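Local coordinates for protein Exo-beta-1,3-galactanase (Bifidobacterium bifidum, PDB 5FLW) that probably releases galactose units from the ends of beta-1,3-galactan chains, as a putative exo-beta-1,3-galactanase of glycoside hydrolase family 43, at residues L87-T92 with L165-Y169; Y184-S190 with F203-L207; I193-D197 with P255-F261. Residues are numbered along the deposited sequence.

Contact 1: L87-T92 with L165-Y169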
loop_
_atom_site.group_PDB
_atom_site.type_symbol
_atom_site.label_atom_id
_atom_site.label_comp_id
_atom_site.label_asym_id
_atom_site.label_seq_id
_atom_site.Cartn_x
_atom_site.Cartn_y
_atom_site.Cartn_z
ATOM N N LEU A 87 -3.757 7.725 7.064
ATOM C CA LEU A 87 -5.043 8.346 6.772
ATOM C C LEU A 87 -5.189 9.594 7.633
ATOM O O LEU A 87 -4.639 9.674 8.746
ATOM C CB LEU A 87 -6.243 7.423 7.079
ATOM C CG LEU A 87 -6.457 6.199 6.173
ATOM C CD1 LEU A 87 -7.614 5.319 6.705
ATOM C CD2 LEU A 87 -6.705 6.601 4.733
ATOM N N HIS A 88 -5.927 10.579 7.101
ATOM C CA HIS A 88 -6.299 11.773 7.853
ATOM C C HIS A 88 -7.689 11.536 8.452
ATOM O O HIS A 88 -8.648 11.262 7.712
ATOM C CB HIS A 88 -6.266 13.013 6.945
ATOM C CG HIS A 88 -6.422 14.317 7.676
ATOM N ND1 HIS A 88 -6.919 15.452 7.072
ATOM C CD2 HIS A 88 -6.137 14.669 8.952
ATOM C CE1 HIS A 88 -6.918 16.451 7.939
ATOM N NE2 HIS A 88 -6.480 15.995 9.097
ATOM N N CYS A 89 -7.787 11.620 9.796
ATOM C CA CYS A 89 -9.018 11.263 10.509
ATOM C C CYS A 89 -9.985 12.443 10.523
ATOM O O CYS A 89 -9.678 13.473 11.137
ATOM C CB CYS A 89 -8.711 10.869 11.945
ATOM S SG CYS A 89 -10.193 10.487 12.881
ATOM N N PRO A 90 -11.164 12.332 9.905
ATOM C CA PRO A 90 -12.068 13.499 9.881
ATOM C C PRO A 90 -12.528 13.949 11.259
ATOM O O PRO A 90 -12.615 15.161 11.525
ATOM C CB PRO A 90 -13.233 13.017 9.010
ATOM C CG PRO A 90 -12.660 11.894 8.206
ATOM C CD PRO A 90 -11.680 11.213 9.096
ATOM N N ALA A 91 -12.797 12.999 12.166
ATOM C CA ALA A 91 -13.388 13.379 13.445
ATOM C C ALA A 91 -12.385 14.094 14.341
ATOM O O ALA A 91 -12.778 14.970 15.111
ATOM C CB ALA A 91 -13.958 12.150 14.153
ATOM N N THR A 92 -11.088 13.769 14.232
ATOM C CA THR A 92 -10.087 14.274 15.159
ATOM C C THR A 92 -9.095 15.233 14.520
ATOM O O THR A 92 -8.411 15.952 15.254
ATOM C CB THR A 92 -9.272 13.115 15.751
ATOM O OG1 THR A 92 -8.493 12.520 14.710
ATOM C CG2 THR A 92 -10.169 12.042 16.422
ATOM N N LEU A 165 -12.579 1.155 10.477
ATOM C CA LEU A 165 -11.974 1.793 11.633
ATOM C C LEU A 165 -13.038 2.502 12.468
ATOM O O LEU A 165 -14.067 2.971 11.948
ATOM C CB LEU A 165 -10.963 2.842 11.163
ATOM C CG LEU A 165 -9.746 2.291 10.412
ATOM C CD1 LEU A 165 -9.046 3.385 9.585
ATOM C CD2 LEU A 165 -8.768 1.680 11.403
ATOM N N ALA A 166 -12.745 2.627 13.767
ATOM C CA ALA A 166 -13.494 3.514 14.642
ATOM C C ALA A 166 -13.394 4.947 14.116
ATOM O O ALA A 166 -12.516 5.281 13.304
ATOM C CB ALA A 166 -12.894 3.459 16.047
ATOM N N ASP A 167 -14.311 5.805 14.582
ATOM C CA ASP A 167 -14.338 7.193 14.114
ATOM C C ASP A 167 -13.052 7.944 14.415
ATOM O O ASP A 167 -12.735 8.908 13.715
ATOM C CB ASP A 167 -15.489 7.977 14.745
ATOM C CG ASP A 167 -16.846 7.570 14.217
ATOM O OD1 ASP A 167 -16.917 6.906 13.153
ATOM O OD2 ASP A 167 -17.845 7.895 14.901
ATOM N N ASP A 168 -12.344 7.591 15.486
ATOM C CA ASP A 168 -11.062 8.236 15.750
ATOM C C ASP A 168 -9.903 7.580 14.994
ATOM O O ASP A 168 -8.747 7.971 15.196
ATOM C CB ASP A 168 -10.785 8.300 17.254
ATOM C CG ASP A 168 -10.631 6.922 17.885
ATOM O OD1 ASP A 168 -10.596 5.910 17.164
ATOM O OD2 ASP A 168 -10.530 6.856 19.137
ATOM N N TYR A 169 -10.191 6.575 14.160
ATOM C CA TYR A 169 -9.233 5.901 13.289
ATOM C C TYR A 169 -8.155 5.110 14.041
ATOM O O TYR A 169 -7.193 4.654 13.404
ATOM C CB TYR A 169 -8.599 6.872 12.281
ATOM C CG TYR A 169 -9.429 7.195 11.047
ATOM C CD1 TYR A 169 -10.817 7.014 11.018
ATOM C CD2 TYR A 169 -8.812 7.668 9.884
ATOM C CE1 TYR A 169 -11.565 7.313 9.863
ATOM C CE2 TYR A 169 -9.545 7.969 8.737
ATOM C CZ TYR A 169 -10.907 7.796 8.722
ATOM O OH TYR A 169 -11.616 8.095 7.558
HETATM O O HOH W 1 -13.663 10.254 11.675
HETATM O O HOH W 2 -7.244 10.335 15.745
#
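Tyr169 is the bump here, and the end of strand 80-88 and the loop after it form the hollow that receives it. The ring lies against Cys89, whose CA sits 4.0 Å from the ring centroid in a CH-pi contact, while Cys89 SG lies over the same centroid at 4.2 Å, a sulfur-aromatic contact. Leu87 CB, 3.7 Å from Tyr169 CE2, and Pro90 CD, 3.5 Å from Tyr169 CZ, fill in around it. Beside it, Leu87 CD1 meets Leu165 CD1 at 3.8 Å. The type I turn from Ala166 to Tyr169, closed by Tyr169 N to Ala166 O at 2.8 Å, brings Asp167 O to within 3.1 Å of Cys89 SG and 3.5 Å of Ala91 CB. No direct hydrogen bond joins the segments; two waters bridge them, one between Ala91 N (2.9 Å) and Asp167 O (2.6 Å), the other between Thr92 OG1 (2.7 Å) and Asp168 O (2.9 Å). Thr92 OG1 is also hydrogen-bonded to Lys94 N. The contact joins two neighbouring antiparallel sheets at their hairpins: Leu87 packs on Val141 of strand 139-143, the Tyr169 hydroxyl hydrogen-bonds to Gly147 O and Gln143 NE2, and Leu165 touches Tyr98 of strand 95-102.

Contact 2: Y184-S190 with F203-L207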
loop_
_atom_site.group_PDB
_atom_site.type_symbol
_atom_site.label_atom_id
_atom_site.label_comp_id
_atom_site.label_asym_id
_atom_site.label_seq_id
_atom_site.Cartn_x
_atom_site.Cartn_y
_atom_site.Cartn_z
ATOM N N TYR A 184 -8.784 -20.037 -5.128
ATOM C CA TYR A 184 -7.504 -19.840 -4.437
ATOM C C TYR A 184 -7.790 -20.050 -2.958
ATOM O O TYR A 184 -8.880 -19.685 -2.487
ATOM C CB TYR A 184 -6.976 -18.411 -4.652
ATOM C CG TYR A 184 -5.465 -18.224 -4.554
ATOM C CD1 TYR A 184 -4.584 -19.039 -5.279
ATOM C CD2 TYR A 184 -4.919 -17.177 -3.795
ATOM C CE1 TYR A 184 -3.187 -18.840 -5.222
ATOM C CE2 TYR A 184 -3.532 -16.965 -3.730
ATOM C CZ TYR A 184 -2.671 -17.798 -4.439
ATOM O OH TYR A 184 -1.306 -17.586 -4.361
ATOM N N PRO A 185 -6.856 -20.657 -2.214
ATOM C CA PRO A 185 -7.083 -20.915 -0.784
ATOM C C PRO A 185 -6.846 -19.706 0.107
ATOM O O PRO A 185 -7.003 -19.825 1.331
ATOM C CB PRO A 185 -6.062 -22.028 -0.456
ATOM C CG PRO A 185 -5.415 -22.420 -1.757
ATOM C CD PRO A 185 -5.571 -21.221 -2.666
ATOM N N TYR A 186 -6.471 -18.560 -0.471
ATOM C CA TYR A 186 -6.059 -17.401 0.303
ATOM C C TYR A 186 -6.628 -16.142 -0.319
ATOM O O TYR A 186 -7.034 -16.126 -1.487
ATOM C CB TYR A 186 -4.528 -17.245 0.267
ATOM C CG TYR A 186 -3.814 -18.499 0.654
ATOM C CD1 TYR A 186 -3.745 -18.870 1.992
ATOM C CD2 TYR A 186 -3.237 -19.337 -0.316
ATOM C CE1 TYR A 186 -3.112 -20.030 2.379
ATOM C CE2 TYR A 186 -2.596 -20.514 0.060
ATOM C CZ TYR A 186 -2.536 -20.848 1.421
ATOM O OH TYR A 186 -1.907 -21.996 1.852
ATOM N N GLY A 187 -6.599 -15.064 0.461
ATOM C CA GLY A 187 -6.739 -13.750 -0.118
ATOM C C GLY A 187 -5.453 -13.364 -0.834
ATOM O O GLY A 187 -4.421 -14.032 -0.733
ATOM N N LEU A 188 -5.507 -12.258 -1.552
ATOM C CA LEU A 188 -4.335 -11.767 -2.245
ATOM C C LEU A 188 -3.652 -10.775 -1.312
ATOM O O LEU A 188 -4.314 -10.128 -0.502
ATOM C CB LEU A 188 -4.735 -11.086 -3.553
ATOM C CG LEU A 188 -5.405 -11.977 -4.604
ATOM C CD1 LEU A 188 -5.425 -11.287 -5.957
ATOM C CD2 LEU A 188 -4.704 -13.322 -4.693
ATOM N N GLU A 189 -2.353 -10.730 -1.529
ATOM C CA GLU A 189 -1.721 -9.807 -0.592
ATOM C C GLU A 189 -1.528 -8.412 -1.191
ATOM O O GLU A 189 -2.077 -8.116 -2.246
ATOM C CB GLU A 189 -0.455 -10.380 0.049
ATOM C CG GLU A 189 0.673 -10.684 -0.905
ATOM C CD GLU A 189 1.847 -11.360 -0.218
ATOM O OE1 GLU A 189 1.955 -11.301 1.024
ATOM O OE2 GLU A 189 2.672 -11.944 -0.932
ATOM N N SER A 190 -0.667 -7.469 -0.590
ATOM C CA SER A 190 -0.433 -6.097 -1.056
ATOM C C SER A 190 -1.722 -5.462 -1.587
ATOM O O SER A 190 -1.786 -5.040 -2.733
ATOM C CB SER A 190 0.711 -6.020 -2.081
ATOM O OG SER A 190 0.390 -6.647 -3.308
ATOM N N PHE A 203 -7.331 -4.449 -5.836
ATOM C CA PHE A 203 -6.198 -5.108 -6.474
ATOM C C PHE A 203 -5.358 -5.836 -5.428
ATOM O O PHE A 203 -5.269 -5.399 -4.276
ATOM C CB PHE A 203 -5.299 -4.083 -7.184
ATOM C CG PHE A 203 -6.020 -3.244 -8.206
ATOM C CD1 PHE A 203 -6.819 -2.171 -7.819
ATOM C CD2 PHE A 203 -5.902 -3.524 -9.561
ATOM C CE1 PHE A 203 -7.496 -1.397 -8.788
ATOM C CE2 PHE A 203 -6.573 -2.747 -10.529
ATOM C CZ PHE A 203 -7.358 -1.689 -10.132
ATOM N N GLY A 204 -4.707 -6.929 -5.849
ATOM C CA GLY A 204 -3.769 -7.624 -4.984
ATOM C C GLY A 204 -2.878 -8.565 -5.773
ATOM O O GLY A 204 -3.043 -8.747 -6.984
ATOM N N SER A 205 -1.928 -9.165 -5.058
ATOM C CA SER A 205 -0.935 -10.058 -5.642
ATOM C C SER A 205 -1.095 -11.487 -5.128
ATOM O O SER A 205 -1.466 -11.715 -3.968
ATOM C CB SER A 205 0.490 -9.579 -5.349
ATOM O OG SER A 205 0.663 -9.274 -3.977
ATOM N N GLN A 206 -0.799 -12.454 -5.998
ATOM C CA GLN A 206 -0.786 -13.839 -5.535
ATOM C C GLN A 206 0.366 -14.036 -4.550
ATOM O O GLN A 206 1.246 -13.182 -4.402
ATOM C CB GLN A 206 -0.716 -14.833 -6.706
ATOM C CG GLN A 206 -1.767 -14.564 -7.774
ATOM C CD GLN A 206 -1.717 -15.584 -8.914
ATOM O OE1 GLN A 206 -1.690 -15.226 -10.104
ATOM N NE2 GLN A 206 -1.690 -16.858 -8.573
ATOM N N LEU A 207 0.332 -15.172 -3.849
ATOM C CA LEU A 207 1.326 -15.529 -2.833
ATOM C C LEU A 207 2.328 -16.440 -3.532
ATOM O O LEU A 207 2.142 -17.658 -3.606
ATOM C CB LEU A 207 0.656 -16.229 -1.649
ATOM C CG LEU A 207 -0.483 -15.448 -0.972
ATOM C CD1 LEU A 207 -1.071 -16.237 0.188
ATOM C CD2 LEU A 207 -0.015 -14.117 -0.475
HETATM O O HOH W 3 0.147 -18.881 -5.890
HETATM O O HOH W 4 3.580 -12.100 -3.864
#
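Leu207 lays its CD1 against the ring of Tyr186, 3.6 Å from CG, and its CD2 comes within 3.3 Å of Glu189 CD, so one leucine covers two side chains of the 184-190 loop. Tyr184 reaches the same residue differently: its hydroxyl accepts a hydrogen bond from Leu207 N (N to OH 3.0 Å), and a water joins Tyr184 OH (2.5 Å) to Leu207 O (3.3 Å). Farther along, the loop becomes sheet-like. Glu189 and Ser205 form an antiparallel hydrogen-bonded pair, with Glu189 N to Ser205 O at 2.8 Å and Ser205 N to Glu189 O at 3.0 Å. Close approach here depends on Gly204, whose CA lies 3.3 Å from Glu189 O; a CB at this position would clash with that oxygen and with Leu188 CB. Beside the pair, Ser190 OG and Ser205 OG stand 2.7 Å apart, and strand 244-250 contributes Gln244 and Val245 as further partners of these hydroxyls. A second water links Glu189 OE2 (3.1 Å) with Gln206 O (2.6 Å), while Glu189 OE1 lies close to the like-charged Asp138. Polar pairing thus sets the register at Glu189 and Ser205, whereas Leu207 meets the tyrosines through packing plus one N-H...OH bond.

Contact 3: I193-D197 with P255-F261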
loop_
_atom_site.group_PDB
_atom_site.type_symbol
_atom_site.label_atom_id
_atom_site.label_comp_id
_atom_site.label_asym_id
_atom_site.label_seq_id
_atom_site.Cartn_x
_atom_site.Cartn_y
_atom_site.Cartn_z
ATOM N N ILE A 193 -7.297 -0.373 -2.857
ATOM C CA ILE A 193 -8.670 -0.177 -3.325
ATOM C C ILE A 193 -8.864 1.262 -3.784
ATOM O O ILE A 193 -8.457 2.205 -3.096
ATOM C CB ILE A 193 -9.721 -0.520 -2.224
ATOM C CG1 ILE A 193 -9.711 -2.027 -1.915
ATOM C CG2 ILE A 193 -11.161 -0.073 -2.617
ATOM C CD1 ILE A 193 -10.618 -2.474 -0.773
ATOM N N ILE A 194 -9.563 1.425 -4.907
ATOM C CA ILE A 194 -10.030 2.725 -5.378
ATOM C C ILE A 194 -11.524 2.601 -5.664
ATOM O O ILE A 194 -12.097 1.504 -5.674
ATOM C CB ILE A 194 -9.271 3.289 -6.620
ATOM C CG1 ILE A 194 -9.416 2.376 -7.851
ATOM C CG2 ILE A 194 -7.798 3.560 -6.308
ATOM C CD1 ILE A 194 -10.625 2.633 -8.701
ATOM N N LYS A 195 -12.151 3.750 -5.865
ATOM C CA LYS A 195 -13.570 3.824 -6.196
ATOM C C LYS A 195 -13.776 4.744 -7.393
ATOM O O LYS A 195 -13.181 5.822 -7.468
ATOM C CB LYS A 195 -14.371 4.414 -5.017
ATOM C CG LYS A 195 -15.894 4.130 -5.012
ATOM C CD LYS A 195 -16.566 4.947 -3.917
ATOM C CE LYS A 195 -18.014 4.581 -3.739
ATOM N NZ LYS A 195 -18.654 5.205 -2.553
ATOM N N LYS A 196 -14.618 4.311 -8.331
ATOM C CA LYS A 196 -14.959 5.137 -9.482
ATOM C C LYS A 196 -16.436 4.946 -9.810
ATOM O O LYS A 196 -16.877 3.819 -10.078
ATOM C CB LYS A 196 -14.108 4.780 -10.704
ATOM C CG LYS A 196 -14.386 5.664 -11.906
ATOM C CD LYS A 196 -13.766 5.059 -13.153
ATOM C CE LYS A 196 -14.214 5.752 -14.418
ATOM N NZ LYS A 196 -13.969 7.213 -14.336
ATOM N N ASP A 197 -17.189 6.045 -9.803
ATOM C CA ASP A 197 -18.600 6.033 -10.207
ATOM C C ASP A 197 -19.376 4.931 -9.492
ATOM O O ASP A 197 -20.112 4.149 -10.103
ATOM C CB ASP A 197 -18.754 5.939 -11.722
ATOM C CG ASP A 197 -20.198 6.105 -12.169
ATOM O OD1 ASP A 197 -20.978 6.749 -11.435
ATOM O OD2 ASP A 197 -20.546 5.567 -13.279
ATOM N N PRO A 255 -11.514 12.272 -6.349
ATOM C CA PRO A 255 -10.897 10.934 -6.246
ATOM C C PRO A 255 -11.871 9.794 -6.476
ATOM O O PRO A 255 -11.425 8.661 -6.715
ATOM C CB PRO A 255 -10.316 10.918 -4.830
ATOM C CG PRO A 255 -11.127 11.920 -4.094
ATOM C CD PRO A 255 -11.510 12.996 -5.067
ATOM N N TYR A 256 -13.176 10.055 -6.382
ATOM C CA TYR A 256 -14.218 9.045 -6.519
ATOM C C TYR A 256 -14.837 8.993 -7.914
ATOM O O TYR A 256 -15.664 8.121 -8.172
ATOM C CB TYR A 256 -15.287 9.234 -5.424
ATOM C CG TYR A 256 -14.652 9.300 -4.048
ATOM C CD1 TYR A 256 -14.124 8.151 -3.457
ATOM C CD2 TYR A 256 -14.538 10.513 -3.351
ATOM C CE1 TYR A 256 -13.526 8.207 -2.209
ATOM C CE2 TYR A 256 -13.935 10.580 -2.089
ATOM C CZ TYR A 256 -13.431 9.429 -1.531
ATOM O OH TYR A 256 -12.814 9.464 -0.289
ATOM N N ASN A 257 -14.443 9.886 -8.816
ATOM C CA ASN A 257 -14.932 9.898 -10.194
ATOM C C ASN A 257 -13.816 10.377 -11.113
ATOM O O ASN A 257 -13.991 11.273 -11.933
ATOM C CB ASN A 257 -16.195 10.747 -10.333
ATOM C CG ASN A 257 -17.381 10.100 -9.684
ATOM O OD1 ASN A 257 -17.894 9.104 -10.200
ATOM N ND2 ASN A 257 -17.813 10.631 -8.536
ATOM N N SER A 258 -12.657 9.758 -10.990
ATOM C CA SER A 258 -11.474 10.194 -11.704
ATOM C C SER A 258 -11.390 9.446 -13.034
ATOM O O SER A 258 -11.891 8.326 -13.173
ATOM C CB SER A 258 -10.246 9.971 -10.805
ATOM O OG SER A 258 -9.027 10.182 -11.500
ATOM N N GLU A 259 -10.797 10.098 -14.029
ATOM C CA GLU A 259 -10.541 9.487 -15.329
ATOM C C GLU A 259 -9.101 9.061 -15.521
ATOM O O GLU A 259 -8.785 8.446 -16.546
ATOM C CB GLU A 259 -10.963 10.409 -16.485
ATOM C CG GLU A 259 -12.456 10.813 -16.505
ATOM C CD GLU A 259 -13.429 9.628 -16.754
ATOM O OE1 GLU A 259 -13.072 8.661 -17.496
ATOM O OE2 GLU A 259 -14.582 9.661 -16.220
ATOM N N HIS A 260 -8.232 9.366 -14.562
ATOM C CA HIS A 260 -6.817 9.016 -14.631
ATOM C C HIS A 260 -6.373 8.387 -13.321
ATOM O O HIS A 260 -6.725 8.856 -12.235
ATOM C CB HIS A 260 -5.919 10.211 -14.949
ATOM C CG HIS A 260 -6.370 10.975 -16.175
ATOM N ND1 HIS A 260 -7.302 12.002 -16.114
ATOM C CD2 HIS A 260 -6.035 10.829 -17.476
ATOM C CE1 HIS A 260 -7.504 12.449 -17.329
ATOM N NE2 HIS A 260 -6.752 11.755 -18.162
ATOM N N PHE A 261 -5.598 7.319 -13.437
ATOM C CA PHE A 261 -5.141 6.541 -12.293
ATOM C C PHE A 261 -3.679 6.193 -12.512
ATOM O O PHE A 261 -3.238 5.983 -13.654
ATOM C CB PHE A 261 -5.981 5.265 -12.116
ATOM C CG PHE A 261 -7.438 5.532 -11.841
ATOM C CD1 PHE A 261 -8.345 5.700 -12.893
ATOM C CD2 PHE A 261 -7.900 5.627 -10.535
ATOM C CE1 PHE A 261 -9.691 5.957 -12.636
ATOM C CE2 PHE A 261 -9.230 5.879 -10.267
ATOM C CZ PHE A 261 -10.137 6.047 -11.315
HETATM O O HOH W 5 -12.059 7.554 -9.189
HETATM O O HOH W 6 -10.771 6.189 -5.362
HETATM O O HOH W 7 -16.147 8.565 -13.167
HETATM O O HOH W 8 -20.787 8.978 -9.484
#
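Pro255 starts the loop 255-261 with its carbonyl oxygen facing the edge of strand 191-196 through two waters: one is bound by Pro255 O (2.8 Å), Lys195 O (2.7 Å) and Ser258 N (2.9 Å), the other by Pro255 O (2.9 Å) and Lys195 N (2.8 Å). Tyr256 follows with direct contact. Its carbonyl oxygen accepts a hydrogen bond from Asp197 N (N to O 3.0 Å) and a CA-H...O contact from Lys196 CA at 3.3 Å, while its ring lies alongside the Lys195 chain, CD1 to CD 4.1 Å. Tyr256 OH hydrogen-bonds to Gln143 O, and Lys195 NZ forms a salt bridge with Asp144, just after strand 139-143. Asn257 brings OD1 within 3.2 Å of Asp197 CA, and a water bridges Asn257 OD1 and Asp197 OD1, 3.0 Å from each. Next, Ser258 O takes a 2.6 Å hydrogen bond from Lys196 NZ, and Glu259 OE2 adds a salt bridge to the same NZ at 3.1 Å, weak as a hydrogen bond. After His260, Phe261 turns back to the interior, its CE2 3.9 Å from Ile194 CD1, with Pro250 and Ile285 nearby. With a single main-chain hydrogen bond and several bridging waters, the loop is no added strand of the sheet; Ser258 O and Glu259 OE2 instead receive the Lys196 ammonium.

The sheets of five four-stranded antiparallel blades follow one another along the chain, the five-bladed beta-propeller of family 43. Contact 1 joins the second blade (80-129) to the third (139-179) and closes before the other two open. Contacts 2 and 3 alternate along the chain and share the fourth blade (191-232): contact 2 ties the loop leading into strand 191-196 to the adjacent strand 199-205, while contact 3 holds 191-196 against the loop of the fifth blade (244-291). Centres of contacts 1 and 2 lie about 27 Å apart, and that of contact 3 is about 22 Å from each. Contacts 1 and 3 thus join successive blades side by side around the propeller, and contact 2 fixes the connection between the third and fourth blades to the fourth.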